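PDB 5WTN: replication initiation and membrane attachment protein from Geobacillus stearothermophilus 10, which forms a tetramer and, as a primosomal protein, probably takes part in starting and restarting DNA replication and in its attachment to the membrane. Local coordinates for residues A[12-18]-A[103-109]. Sequence-based numbering, arbitrary orientation.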
loop_
_atom_site.group_PDB
_atom_site.type_symbol
_atom_site.label_atom_id
_atom_site.label_comp_id
_atom_site.label_asym_id
_atom_site.label_seq_id
_atom_site.Cartn_x
_atom_site.Cartn_y
_atom_site.Cartn_z
ATOM N N ASP A 12 -16.418 -26.386 -12.601
ATOM C CA ASP A 12 -17.258 -25.574 -11.727
ATOM C C ASP A 12 -16.809 -24.116 -11.826
ATOM O O ASP A 12 -15.631 -23.813 -12.079
ATOM C CB ASP A 12 -17.182 -26.054 -10.273
ATOM C CG ASP A 12 -17.967 -27.338 -10.027
ATOM O OD1 ASP A 12 -18.966 -27.558 -10.751
ATOM O OD2 ASP A 12 -17.594 -28.119 -9.103
ATOM N N ARG A 13 -17.740 -23.187 -11.638
ATOM C CA ARG A 13 -17.422 -21.769 -11.809
ATOM C C ARG A 13 -17.379 -20.987 -10.496
ATOM O O ARG A 13 -18.116 -21.292 -9.560
ATOM C CB ARG A 13 -18.416 -21.112 -12.772
ATOM C CG ARG A 13 -18.508 -21.794 -14.128
ATOM C CD ARG A 13 -19.316 -20.962 -15.110
ATOM N NE ARG A 13 -20.463 -20.323 -14.472
ATOM C CZ ARG A 13 -21.644 -20.907 -14.299
ATOM N NH1 ARG A 13 -21.839 -22.150 -14.719
ATOM N NH2 ARG A 13 -22.632 -20.250 -13.707
ATOM N N TYR A 14 -16.516 -19.974 -10.439
ATOM C CA TYR A 14 -16.449 -19.104 -9.270
ATOM C C TYR A 14 -16.496 -17.625 -9.610
ATOM O O TYR A 14 -16.328 -17.209 -10.761
ATOM C CB TYR A 14 -15.202 -19.388 -8.450
ATOM C CG TYR A 14 -13.912 -19.003 -9.129
ATOM C CD1 TYR A 14 -13.283 -17.790 -8.848
ATOM C CD2 TYR A 14 -13.296 -19.862 -10.023
ATOM C CE1 TYR A 14 -12.076 -17.443 -9.451
ATOM C CE2 TYR A 14 -12.083 -19.519 -10.632
ATOM C CZ TYR A 14 -11.485 -18.309 -10.343
ATOM O OH TYR A 14 -10.297 -17.976 -10.952
ATOM N N THR A 15 -16.745 -16.839 -8.576
ATOM C CA THR A 15 -16.484 -15.418 -8.600
ATOM C C THR A 15 -15.792 -15.084 -7.285
ATOM O O THR A 15 -16.002 -15.778 -6.287
ATOM C CB THR A 15 -17.775 -14.619 -8.748
ATOM O OG1 THR A 15 -17.457 -13.227 -8.684
ATOM C CG2 THR A 15 -18.756 -14.943 -7.628
ATOM N N VAL A 16 -14.949 -14.053 -7.287
ATOM C CA VAL A 16 -14.331 -13.555 -6.057
ATOM C C VAL A 16 -14.918 -12.211 -5.671
ATOM O O VAL A 16 -14.945 -11.281 -6.481
ATOM C CB VAL A 16 -12.842 -13.317 -6.226
ATOM C CG1 VAL A 16 -12.204 -13.020 -4.858
ATOM C CG2 VAL A 16 -12.192 -14.482 -6.898
ATOM N N GLN A 17 -15.343 -12.083 -4.420
ATOM C CA GLN A 17 -15.896 -10.813 -3.937
ATOM C C GLN A 17 -15.410 -10.404 -2.540
ATOM O O GLN A 17 -14.888 -11.231 -1.768
ATOM C CB GLN A 17 -17.432 -10.847 -4.028
ATOM C CG GLN A 17 -17.898 -10.809 -5.476
ATOM C CD GLN A 17 -19.363 -11.061 -5.672
ATOM O OE1 GLN A 17 -19.741 -11.983 -6.398
ATOM N NE2 GLN A 17 -20.207 -10.234 -5.065
ATOM N N SER A 18 -15.537 -9.121 -2.220
ATOM C CA SER A 18 -15.245 -8.689 -0.857
ATOM C C SER A 18 -15.988 -7.427 -0.525
ATOM O O SER A 18 -16.155 -6.575 -1.398
ATOM C CB SER A 18 -13.745 -8.449 -0.679
ATOM O OG SER A 18 -13.394 -8.481 0.690
ATOM N N LYS A 103 -21.582 -26.226 -11.049
ATOM C CA LYS A 103 -21.798 -25.368 -9.890
ATOM C C LYS A 103 -21.231 -23.942 -10.052
ATOM O O LYS A 103 -20.248 -23.714 -10.778
ATOM C CB LYS A 103 -21.170 -26.006 -8.652
ATOM C CG LYS A 103 -21.847 -27.250 -8.118
ATOM C CD LYS A 103 -20.980 -27.808 -7.009
ATOM C CE LYS A 103 -21.671 -28.832 -6.138
ATOM N NZ LYS A 103 -20.713 -29.248 -5.067
ATOM N N LEU A 104 -21.848 -22.985 -9.364
ATOM C CA LEU A 104 -21.315 -21.623 -9.316
ATOM C C LEU A 104 -20.961 -21.205 -7.875
ATOM O O LEU A 104 -21.851 -21.032 -7.049
ATOM C CB LEU A 104 -22.319 -20.638 -9.920
ATOM C CG LEU A 104 -21.976 -19.150 -9.816
ATOM C CD1 LEU A 104 -20.649 -18.847 -10.488
ATOM C CD2 LEU A 104 -23.083 -18.295 -10.398
ATOM N N PHE A 105 -19.672 -21.032 -7.590
ATOM C CA PHE A 105 -19.215 -20.620 -6.258
ATOM C C PHE A 105 -19.023 -19.116 -6.118
ATOM O O PHE A 105 -18.589 -18.451 -7.057
ATOM C CB PHE A 105 -17.888 -21.288 -5.922
ATOM C CG PHE A 105 -17.998 -22.749 -5.740
ATOM C CD1 PHE A 105 -18.383 -23.273 -4.524
ATOM C CD2 PHE A 105 -17.744 -23.615 -6.794
ATOM C CE1 PHE A 105 -18.495 -24.638 -4.344
ATOM C CE2 PHE A 105 -17.862 -24.988 -6.624
ATOM C CZ PHE A 105 -18.238 -25.498 -5.395
ATOM N N LEU A 106 -19.345 -18.588 -4.942
ATOM C CA LEU A 106 -18.988 -17.221 -4.600
ATOM C C LEU A 106 -17.898 -17.289 -3.539
ATOM O O LEU A 106 -18.113 -17.805 -2.449
ATOM C CB LEU A 106 -20.210 -16.488 -4.057
ATOM C CG LEU A 106 -20.348 -14.998 -4.373
ATOM C CD1 LEU A 106 -21.735 -14.496 -4.002
ATOM C CD2 LEU A 106 -19.268 -14.216 -3.655
ATOM N N TYR A 107 -16.715 -16.794 -3.867
ATOM C CA TYR A 107 -15.628 -16.757 -2.902
ATOM C C TYR A 107 -15.542 -15.370 -2.327
ATOM O O TYR A 107 -15.107 -14.439 -2.998
ATOM C CB TYR A 107 -14.314 -17.096 -3.591
ATOM C CG TYR A 107 -14.217 -18.542 -3.963
ATOM C CD1 TYR A 107 -14.715 -19.524 -3.121
ATOM C CD2 TYR A 107 -13.657 -18.935 -5.161
ATOM C CE1 TYR A 107 -14.642 -20.871 -3.453
ATOM C CE2 TYR A 107 -13.580 -20.283 -5.509
ATOM C CZ TYR A 107 -14.075 -21.248 -4.651
ATOM O OH TYR A 107 -14.006 -22.585 -4.980
ATOM N N GLU A 108 -15.955 -15.234 -1.074
ATOM C CA GLU A 108 -16.020 -13.919 -0.431
ATOM C C GLU A 108 -14.811 -13.742 0.490
ATOM O O GLU A 108 -14.700 -14.368 1.544
ATOM C CB GLU A 108 -17.369 -13.763 0.295
ATOM C CG GLU A 108 -17.458 -12.720 1.396
ATOM C CD GLU A 108 -17.584 -11.292 0.875
ATOM O OE1 GLU A 108 -17.674 -11.102 -0.364
ATOM O OE2 GLU A 108 -17.592 -10.356 1.708
ATOM N N LEU A 109 -13.884 -12.894 0.072
ATOM C CA LEU A 109 -12.650 -12.731 0.831
ATOM C C LEU A 109 -12.836 -11.919 2.098
ATOM O O LEU A 109 -13.481 -10.873 2.104
ATOM C CB LEU A 109 -11.594 -12.059 -0.027
ATOM C CG LEU A 109 -10.766 -12.978 -0.894
ATOM C CD1 LEU A 109 -9.796 -12.127 -1.632
ATOM C CD2 LEU A 109 -10.010 -13.959 -0.018
#
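D12 and K103 open the pairing of two parallel strands: the amide N of K103 donates to D12 OD1 at 3.0 Å, reaching it from above the carboxylate plane with a bent N-H...O angle of 141°. The other carboxylate oxygen, OD2, accepts from the amide of I9, so each oxygen takes a backbone N-H. With an alanine in place of D12, the K103 and I9 amides would probably both lose this acceptor, and the start of the pairing would be less firmly held. K103 lies beside D12 but sends NZ on to the carbonyl of E7.

From here the hydrogen bonds follow the parallel rule, odd residues of 13-17 both giving and receiving: R13 N donates to K103 O, and F105 N to R13 O; T15 stands likewise between F105 and Y107, and Q17 between Y107 and L109. Among the residues in between, the backbone of Y14 bonds A61 on one flank, and those of L104, L106 and E108 bond H95, Y93 and D91 of strand 90-95 on the other. Strands 13-17 and 104-109 are thus the central pair of a mixed four-stranded sheet.

At the far end a chi1 of -160° swings S18 OG away from its own N, to where it gives its proton to L109 O at 2.8 Å and accepts from the amide of G20. E108 carries OE2 to a salt bridge with R19.

On one face Y107 CE2 lies 3.5 Å from Y14 CB, the two rings inclined at 36°; their hydroxyls part, Y14 OH to E52 and Y107 OH to H63. On the other, T15 CG2 meets L106 CG at 3.6 Å, and F154 of the second subunit packs on L104 and L106. R13 NH2 comes obliquely against L104 CB at 3.8 Å, while NE forms a salt bridge with E60.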